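Local coordinates for protein alginate lyase, family PL7 (Zobellia galactanivorans, PDB 3ZPY) that serves as the catalytic domain of a marine bacterial alginate lyase of family PL7, probably cleaving the polysaccharide alginate by beta-elimination, at residues 141-146 with 222-227; 147-152 with 232-237; 174-177 with 181-184; 62-67 with 108-113. All blocks are in the same frame, centred on the assembly; numbering follows the deposited sequence.

Contact 1 of 4, residues 141-146 with 222-227; sequences RVQFIG and YLQSVK
OE1 of Gln143, which lies 3.4 Å from CG of Gln224, accepts two hydrogen bonds. One comes from NE of Arg141, two residues back on the same strand, at 3.0 Å and with an N-H...O angle of 158°; the oxygen lies close to the guanidinium plane, whereas NE stands above the Gln143 carbonyl plane. The second comes from a water that also donates to Gln224 OE1, 2.8 Å from the water oxygen, and accepts from Arg141 NH2 at the guanidinium edge. Strands 138-146 and 221-223 each pair with strand 117-125, so these side chains meet across an intervening strand, on the larger sheet of a jelly-roll beta-sandwich; in PL7 lyases that sheet carries the substrate groove. Bent at chi2 (-79°), the Gln224 chain places NE2 3.5 Å above the centre of the Tyr222 ring. CD of Arg141 approaches CE2 of the same ring at 4.0 Å. Beyond the two segments, the guanidinium forms salt bridges with Asp138 and Glu165, and Gln143 NE2 donates to Ser160 and to the backbone of Lys158. A leucine in place of Arg141 would probably leave both carboxylates without their mate and Gln143 OE1 without its NE donor.

Contact 2 of 4, residues 147-152 with 232-237; sequences EENQSS and TGSYGL
Ser234 meets Asn149 through both of its side-chain atoms. CB lies 3.4 Å from the nitrogen modelled as ND2 of Asn149, and OG, swung anti to the backbone nitrogen (chi1 171°), comes within 2.7 Å of that same atom. The orientation of the Asn149 amide is doubtful, so the closeness is secure but its bonding is not. Asn149 takes the third position of a type II beta turn from Glu147 to Gln150, with a positive phi of 54°, and Gln150 N closes the turn on Glu147 O at 3.0 Å. The Gln150 side chain braces the loop at both ends: its OE1 accepts from Glu147 N at 2.8 Å in a nearly straight bond (168°), and its NE2 donates to Ser152 O at 2.8 Å. On the other segment an ST turn, in which Ser234 N donates to Thr232 OG1 at 3.1 Å, sets the serine just ahead of strand 235-247. The loop linking strands 138-146 and 154-160 thus abuts the start of strand 235-247, with the 108-113 loop alongside: backbone bonds join Asn149 to Pro109 and Gln150 to Leu108, while Ser234 bonds to Arg64 next to strand 58-63.

Contact 3 of 4, residues 174-177 with 181-184; sequences SGYS and TYNC
The Tyr176 and Tyr182 rings meet obliquely, their planes 45° apart and their centroids 5.5 Å from each other. The touch is made by Tyr176 CD2, which sits 3.7 Å from Tyr182 CE1. Two oxygens lie at the rim of the Tyr182 ring, near its plane: Ser177 O, 3.6 Å from Tyr182 CE2, and a water beside the hydroxyl. With CG anti to the carbonyl carbon (chi1 -66°), the Tyr182 ring reaches from its own strand to the backbone of 174-177. There its OH accepts a bent hydrogen bond from Ser177 N, 2.9 Å long with an N-H...O angle of 139°. The water adds a second link, lying 2.6 Å from Tyr182 OH and donating to Gly175 O at 2.9 Å. A phenylalanine in place of Tyr182 would probably leave Ser177 N without this acceptor and the water without one of its partners. The Ser177 hydroxyl is bonded instead to Thr180, within the short connection between the segments. That connection passes from one sheet of the sandwich to the other: strand 171-177 pairs with 154-160, whereas strand 182-189 lies between 96-107 and 192-197, and the axes of 174-177 and 182-184 approach to 11.0 Å. Val103 and Met197, on the neighbouring strands of its own sheet, and Phe144 of the facing sheet pack against Tyr182.

Contact 4 of 4, residues 62-67 with 108-113; sequences CYRGLG and LPQDTD
Arg64 is the second residue of a type II beta turn from Tyr63 to Leu66 at the end of strand 58-63, and it reaches the backbone of Gln110 and Asp111 in the 108-113 loop of the same beta-sandwich. The turn is closed by Leu66 N on Tyr63 O at 3.1 Å, with Gly65 taking the positive phi of the third position. Hydrogen bonding across the contact runs from the guanidinium to backbone carbonyls. Arg64 NE donates to Gln110 O at 2.8 Å, with an N-H...O angle of 135°, and NH2 donates to Asp111 O at 3.0 Å in a much straighter bond (167°). Both oxygens lie in the guanidinium plane at its edge, so the flat group is fixed in rotation by two successive carbonyls. Thr112 O, 3.2 Å from Arg64 NH2, approaches the same edge. Outside the segments, NH1 donates to Ser230 O. Extended from CG to NE, with CG anti to the backbone N (chi1 -175°), the chain brings the guanidinium up to the carbonyls of the 108-113 loop. Van der Waals contact is slight: Gln110 CB approaches Arg64 NE at 4.1 Å. Beside its bond to NE, Gln110 O also lies 3.1 Å from Arg64 CD.

From the N terminus, contact 4 closes first, joining the end of strand 58-63 to the loop after strand 96-107. Contacts 1 and 2 then open on consecutive segments, strand 138-146 and the turn beyond it. Contact 3 is nested inside both, closing the short passage between strands 171-177 and 182-189. Contact 1 closes at 222-227 and contact 2 at 232-237, so these two cross. Contacts 2 and 4, with centres about 8 Å apart, join through backbone pairs such as Gly236 with Cys62 and Gln150 with Leu108; 222-227 meets the 108-113 loop at Thr112. Phe144 links contact 1 to contact 3, where the two sheets face each other.

Contact 1 of 4, residues 141-146 with 222-227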
# COMPACT_ATOMS: atom_id res chain seq x y z
N ARG A 141 5.14 -4.88 4.71
CA ARG A 141 4.50 -3.58 4.61
C ARG A 141 5.55 -2.50 4.79
O ARG A 141 6.24 -2.48 5.82
CB ARG A 141 3.45 -3.44 5.69
CG ARG A 141 2.20 -4.28 5.41
CD ARG A 141 1.01 -3.81 6.27
NE ARG A 141 1.30 -3.78 7.72
CZ ARG A 141 1.25 -4.83 8.51
NH1 ARG A 141 0.99 -6.04 8.04
NH2 ARG A 141 1.53 -4.70 9.82
N VAL A 142 5.64 -1.56 3.82
CA VAL A 142 6.57 -0.44 3.87
C VAL A 142 5.76 0.76 4.36
O VAL A 142 4.77 1.10 3.71
CB VAL A 142 7.11 -0.23 2.46
CG1 VAL A 142 8.05 0.98 2.47
CG2 VAL A 142 7.83 -1.46 1.90
N GLN A 143 6.17 1.33 5.50
CA GLN A 143 5.30 2.28 6.18
C GLN A 143 6.12 3.47 6.65
O GLN A 143 7.30 3.39 6.83
CB GLN A 143 4.67 1.66 7.45
CG GLN A 143 3.91 0.36 7.08
CD GLN A 143 3.69 -0.55 8.18
OE1 GLN A 143 2.58 -1.10 8.35
NE2 GLN A 143 4.78 -0.81 8.91
N PHE A 144 5.43 4.61 6.80
CA PHE A 144 5.93 5.70 7.64
C PHE A 144 5.07 5.80 8.93
O PHE A 144 3.85 5.72 8.83
CB PHE A 144 5.92 7.05 6.91
CG PHE A 144 6.98 7.22 5.88
CD1 PHE A 144 8.20 6.52 5.85
CD2 PHE A 144 6.78 8.24 4.95
CE1 PHE A 144 9.12 6.77 4.83
CE2 PHE A 144 7.70 8.52 3.96
CZ PHE A 144 8.89 7.77 3.92
N ILE A 145 5.77 6.00 10.04
CA ILE A 145 5.16 6.12 11.32
C ILE A 145 5.63 7.44 11.96
O ILE A 145 6.82 7.80 11.91
CB ILE A 145 5.47 4.91 12.23
CG1 ILE A 145 4.72 5.06 13.58
CG2 ILE A 145 7.00 4.71 12.44
CD1 ILE A 145 4.61 3.76 14.29
N GLY A 146 4.69 8.14 12.57
CA GLY A 146 4.95 9.44 13.20
C GLY A 146 3.86 9.87 14.13
O GLY A 146 3.28 9.03 14.82
N TYR A 222 -2.63 2.24 2.52
CA TYR A 222 -3.28 1.27 3.45
C TYR A 222 -3.05 1.85 4.79
O TYR A 222 -1.96 1.80 5.32
CB TYR A 222 -2.59 -0.11 3.22
CG TYR A 222 -3.13 -1.28 4.03
CD1 TYR A 222 -4.41 -1.30 4.55
CD2 TYR A 222 -2.31 -2.40 4.13
CE1 TYR A 222 -4.85 -2.41 5.27
CE2 TYR A 222 -2.71 -3.47 4.82
CZ TYR A 222 -4.01 -3.50 5.36
OH TYR A 222 -4.55 -4.65 6.06
N LEU A 223 -4.10 2.35 5.45
CA LEU A 223 -3.87 2.92 6.82
C LEU A 223 -3.55 1.82 7.75
O LEU A 223 -3.91 0.64 7.51
CB LEU A 223 -5.11 3.69 7.33
CG LEU A 223 -5.57 4.86 6.47
CD1 LEU A 223 -6.65 5.66 7.20
CD2 LEU A 223 -4.42 5.76 6.04
N GLN A 224 -2.85 2.17 8.83
CA GLN A 224 -2.46 1.26 9.90
C GLN A 224 -2.88 1.71 11.28
O GLN A 224 -3.07 2.89 11.46
CB GLN A 224 -0.98 0.82 9.82
CG GLN A 224 -0.65 0.05 8.58
CD GLN A 224 -1.12 -1.41 8.71
OE1 GLN A 224 -0.70 -2.09 9.62
NE2 GLN A 224 -2.03 -1.87 7.86
N SER A 225 -3.04 0.76 12.20
CA SER A 225 -3.36 1.11 13.59
C SER A 225 -4.64 1.90 13.78
O SER A 225 -4.77 2.71 14.74
CB SER A 225 -2.12 1.81 14.27
OG SER A 225 -0.99 1.02 14.26
N VAL A 226 -5.61 1.67 12.90
CA VAL A 226 -6.93 2.38 12.93
C VAL A 226 -8.08 1.39 12.97
O VAL A 226 -9.20 1.73 12.66
CB VAL A 226 -7.09 3.47 11.86
CG1 VAL A 226 -6.17 4.62 12.26
CG2 VAL A 226 -6.88 2.90 10.42
N LYS A 227 -7.76 0.19 13.43
CA LYS A 227 -8.80 -0.84 13.57
C LYS A 227 -9.85 -0.32 14.54
O LYS A 227 -9.53 0.08 15.68
CB LYS A 227 -8.20 -2.16 14.05
CG LYS A 227 -7.27 -2.79 13.01
CD LYS A 227 -7.01 -4.27 13.28
CE LYS A 227 -6.16 -4.91 12.18
NZ LYS A 227 -5.93 -6.38 12.36
O HOH W 1 1.68 -2.09 11.00

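Contact 2 of 4, residues 147-152 with 232-237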
# COMPACT_ATOMS: atom_id res chain seq x y z
N GLU A 147 3.61 11.16 14.23
CA GLU A 147 2.62 11.64 15.18
C GLU A 147 1.22 11.60 14.59
O GLU A 147 1.04 11.57 13.35
CB GLU A 147 2.90 13.12 15.48
CG GLU A 147 4.24 13.39 16.12
CD GLU A 147 4.62 14.80 15.76
OE1 GLU A 147 4.01 15.72 16.39
OE2 GLU A 147 5.45 15.01 14.85
N GLU A 148 0.22 11.59 15.48
CA GLU A 148 -1.17 11.58 15.01
C GLU A 148 -1.39 12.85 14.16
O GLU A 148 -0.96 13.94 14.50
CB GLU A 148 -2.15 11.57 16.14
CG GLU A 148 -1.93 12.70 17.19
CD GLU A 148 -0.87 12.38 18.26
OE1 GLU A 148 -0.02 11.46 18.05
OE2 GLU A 148 -0.88 13.09 19.31
N ASN A 149 -2.07 12.64 13.03
CA ASN A 149 -2.35 13.82 12.11
C ASN A 149 -1.11 14.58 11.71
O ASN A 149 -1.27 15.77 11.34
CB ASN A 149 -3.44 14.72 12.72
CG ASN A 149 -4.64 13.87 13.03
OD1 ASN A 149 -5.19 13.99 14.12
ND2 ASN A 149 -5.08 13.09 12.02
N GLN A 150 0.04 13.89 11.67
CA GLN A 150 1.26 14.66 11.26
C GLN A 150 1.17 15.19 9.81
O GLN A 150 0.85 14.40 8.86
CB GLN A 150 2.49 13.78 11.44
CG GLN A 150 3.79 14.59 11.35
CD GLN A 150 5.03 13.81 11.68
OE1 GLN A 150 4.95 12.71 12.33
NE2 GLN A 150 6.15 14.29 11.27
N SER A 151 1.46 16.48 9.61
CA SER A 151 1.32 17.15 8.36
C SER A 151 2.66 17.53 7.71
O SER A 151 2.70 17.99 6.57
CB SER A 151 0.37 18.35 8.59
OG SER A 151 0.94 19.17 9.60
N SER A 152 3.77 17.43 8.45
CA SER A 152 5.11 17.83 7.92
C SER A 152 6.13 17.22 8.82
O SER A 152 5.81 16.76 9.93
CB SER A 152 5.19 19.32 8.00
OG SER A 152 5.27 19.76 9.33
N THR A 232 -13.37 10.81 11.91
CA THR A 232 -13.22 12.17 12.48
C THR A 232 -12.85 13.22 11.42
O THR A 232 -12.81 14.40 11.79
CB THR A 232 -12.13 12.18 13.54
OG1 THR A 232 -10.88 11.79 12.90
CG2 THR A 232 -12.50 11.23 14.73
N GLY A 233 -12.51 12.80 10.19
CA GLY A 233 -11.95 13.70 9.19
C GLY A 233 -10.42 13.45 9.16
O GLY A 233 -9.75 13.87 8.32
N SER A 234 -9.84 12.74 10.14
CA SER A 234 -8.39 12.42 10.12
C SER A 234 -8.12 11.46 8.90
O SER A 234 -8.91 10.57 8.57
CB SER A 234 -8.08 11.61 11.34
OG SER A 234 -6.79 11.05 11.36
N TYR A 235 -7.01 11.64 8.22
CA TYR A 235 -6.77 10.94 6.95
C TYR A 235 -5.26 10.76 6.77
O TYR A 235 -4.45 11.51 7.39
CB TYR A 235 -7.43 11.63 5.71
CG TYR A 235 -6.81 12.99 5.39
CD1 TYR A 235 -7.11 14.10 6.17
CD2 TYR A 235 -5.77 13.09 4.47
CE1 TYR A 235 -6.52 15.37 5.86
CE2 TYR A 235 -5.16 14.32 4.17
CZ TYR A 235 -5.52 15.43 4.91
OH TYR A 235 -4.91 16.63 4.62
N GLY A 236 -4.91 9.85 5.86
CA GLY A 236 -3.54 9.84 5.33
C GLY A 236 -3.59 10.13 3.84
O GLY A 236 -4.64 9.97 3.18
N LEU A 237 -2.45 10.63 3.32
CA LEU A 237 -2.38 10.98 1.93
C LEU A 237 -1.00 10.54 1.39
O LEU A 237 -0.01 10.93 1.92
CB LEU A 237 -2.56 12.48 1.77
CG LEU A 237 -2.62 12.99 0.32
CD1 LEU A 237 -3.76 12.37 -0.49
CD2 LEU A 237 -2.68 14.52 0.23

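Contact 3 of 4, residues 174-177 with 181-184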
# COMPACT_ATOMS: atom_id res chain seq x y z
N SER A 174 15.32 5.69 11.35
CA SER A 174 15.22 7.18 11.34
C SER A 174 15.61 7.89 10.05
O SER A 174 16.30 7.31 9.21
CB SER A 174 16.00 7.72 12.53
OG SER A 174 15.54 7.02 13.69
N GLY A 175 15.21 9.17 9.97
CA GLY A 175 15.77 10.08 8.98
C GLY A 175 14.91 10.20 7.72
O GLY A 175 15.39 10.68 6.71
N TYR A 176 13.65 9.87 7.79
CA TYR A 176 12.72 10.03 6.71
C TYR A 176 11.84 11.29 6.95
O TYR A 176 11.76 11.84 8.07
CB TYR A 176 11.87 8.76 6.49
CG TYR A 176 12.78 7.63 6.03
CD1 TYR A 176 13.55 6.88 6.96
CD2 TYR A 176 12.94 7.38 4.65
CE1 TYR A 176 14.49 5.94 6.53
CE2 TYR A 176 13.78 6.40 4.23
CZ TYR A 176 14.53 5.69 5.18
OH TYR A 176 15.44 4.75 4.70
N SER A 177 11.10 11.67 5.91
CA SER A 177 10.22 12.86 6.12
C SER A 177 9.04 12.83 5.22
O SER A 177 9.04 12.25 4.15
CB SER A 177 10.88 14.23 6.21
OG SER A 177 11.48 14.45 5.01
N THR A 181 10.29 13.33 -1.72
CA THR A 181 10.23 12.28 -2.78
C THR A 181 11.26 11.22 -2.47
O THR A 181 12.46 11.48 -2.24
CB THR A 181 10.56 12.99 -4.10
OG1 THR A 181 9.40 13.76 -4.32
CG2 THR A 181 10.70 11.95 -5.25
N TYR A 182 10.75 9.97 -2.54
CA TYR A 182 11.67 8.79 -2.44
C TYR A 182 11.40 7.95 -3.69
O TYR A 182 10.25 7.62 -4.01
CB TYR A 182 11.34 7.96 -1.20
CG TYR A 182 11.64 8.71 0.03
CD1 TYR A 182 12.94 8.83 0.52
CD2 TYR A 182 10.58 9.36 0.73
CE1 TYR A 182 13.22 9.53 1.67
CE2 TYR A 182 10.83 10.15 1.88
CZ TYR A 182 12.15 10.19 2.35
OH TYR A 182 12.42 10.89 3.49
N ASN A 183 12.49 7.56 -4.33
CA ASN A 183 12.41 6.52 -5.35
C ASN A 183 12.58 5.14 -4.74
O ASN A 183 13.70 4.82 -4.25
CB ASN A 183 13.47 6.72 -6.43
CG ASN A 183 13.29 8.07 -7.15
OD1 ASN A 183 12.16 8.39 -7.60
ND2 ASN A 183 14.37 8.85 -7.28
N CYS A 184 11.48 4.36 -4.66
CA CYS A 184 11.47 3.11 -3.88
C CYS A 184 11.61 1.96 -4.83
O CYS A 184 11.08 1.99 -5.95
CB CYS A 184 10.12 2.95 -3.15
SG CYS A 184 9.68 4.31 -2.08
O HOH W 2 14.91 11.56 4.01

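Contact 4 of 4, residues 62-67 with 108-113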
# COMPACT_ATOMS: atom_id res chain seq x y z
N CYS A 62 -7.08 8.19 2.17
CA CYS A 62 -7.89 7.24 2.95
C CYS A 62 -8.07 7.79 4.35
O CYS A 62 -7.20 8.50 4.86
CB CYS A 62 -7.21 5.82 2.89
SG CYS A 62 -8.24 4.51 3.56
N TYR A 63 -9.19 7.45 4.98
CA TYR A 63 -9.59 8.15 6.19
C TYR A 63 -9.71 7.17 7.33
O TYR A 63 -10.18 6.04 7.12
CB TYR A 63 -10.97 8.87 6.03
CG TYR A 63 -10.97 9.85 4.89
CD1 TYR A 63 -11.04 9.38 3.55
CD2 TYR A 63 -10.97 11.24 5.14
CE1 TYR A 63 -10.99 10.22 2.47
CE2 TYR A 63 -10.93 12.13 4.03
CZ TYR A 63 -11.05 11.59 2.73
OH TYR A 63 -10.95 12.46 1.65
N ARG A 64 -9.28 7.61 8.51
CA ARG A 64 -9.56 6.87 9.76
C ARG A 64 -11.06 6.59 9.81
O ARG A 64 -11.90 7.49 9.55
CB ARG A 64 -9.21 7.85 10.91
CG ARG A 64 -9.31 7.26 12.33
CD ARG A 64 -8.94 8.35 13.33
NE ARG A 64 -8.66 7.83 14.69
CZ ARG A 64 -9.49 7.87 15.72
NH1 ARG A 64 -10.77 8.21 15.58
NH2 ARG A 64 -9.05 7.54 16.93
N GLY A 65 -11.42 5.33 10.13
CA GLY A 65 -12.86 4.99 10.33
C GLY A 65 -13.65 4.90 9.01
O GLY A 65 -14.84 4.73 9.10
N LEU A 66 -13.00 5.05 7.83
CA LEU A 66 -13.68 5.00 6.57
C LEU A 66 -14.32 3.62 6.41
O LEU A 66 -13.65 2.57 6.46
CB LEU A 66 -12.71 5.25 5.47
CG LEU A 66 -13.24 5.43 4.02
CD1 LEU A 66 -14.20 6.63 3.91
CD2 LEU A 66 -12.13 5.52 2.94
N GLY A 67 -15.63 3.61 6.16
CA GLY A 67 -16.31 2.34 6.00
C GLY A 67 -16.41 1.53 7.31
O GLY A 67 -16.70 0.35 7.26
N LEU A 108 -0.27 11.99 7.74
CA LEU A 108 -0.56 10.75 8.49
C LEU A 108 -1.92 10.89 9.18
O LEU A 108 -2.36 12.01 9.54
CB LEU A 108 0.49 10.50 9.59
CG LEU A 108 1.86 10.19 9.00
CD1 LEU A 108 2.85 10.05 10.15
CD2 LEU A 108 1.85 9.05 8.02
N PRO A 109 -2.60 9.73 9.41
CA PRO A 109 -3.84 9.72 10.13
C PRO A 109 -3.57 9.68 11.64
O PRO A 109 -2.41 9.94 12.07
CB PRO A 109 -4.52 8.46 9.59
CG PRO A 109 -3.32 7.49 9.49
CD PRO A 109 -2.25 8.41 8.84
N GLN A 110 -4.62 9.35 12.44
CA GLN A 110 -4.48 9.28 13.93
C GLN A 110 -4.89 7.87 14.28
O GLN A 110 -6.04 7.43 13.89
CB GLN A 110 -5.38 10.28 14.55
CG GLN A 110 -5.49 10.12 16.09
CD GLN A 110 -6.32 11.19 16.67
OE1 GLN A 110 -6.56 12.21 16.05
NE2 GLN A 110 -6.77 11.00 17.90
N ASP A 111 -4.02 7.18 15.01
CA ASP A 111 -4.32 5.83 15.56
C ASP A 111 -5.62 5.80 16.31
O ASP A 111 -6.09 6.81 16.87
CB ASP A 111 -3.22 5.49 16.58
CG ASP A 111 -1.84 5.16 15.89
OD1 ASP A 111 -1.73 5.32 14.63
OD2 ASP A 111 -0.97 4.71 16.71
N THR A 112 -6.22 4.59 16.40
CA THR A 112 -7.43 4.37 17.23
C THR A 112 -7.21 4.88 18.65
O THR A 112 -8.09 5.55 19.20
CB THR A 112 -7.78 2.87 17.27
OG1 THR A 112 -8.02 2.50 15.91
CG2 THR A 112 -9.09 2.62 18.12
N ASP A 113 -6.02 4.60 19.19
CA ASP A 113 -5.68 4.97 20.56
C ASP A 113 -5.29 6.42 20.69
O ASP A 113 -4.96 6.82 21.78
CB ASP A 113 -4.59 4.07 21.19
CG ASP A 113 -3.21 4.22 20.51
OD1 ASP A 113 -2.99 5.28 19.87
OD2 ASP A 113 -2.33 3.29 20.71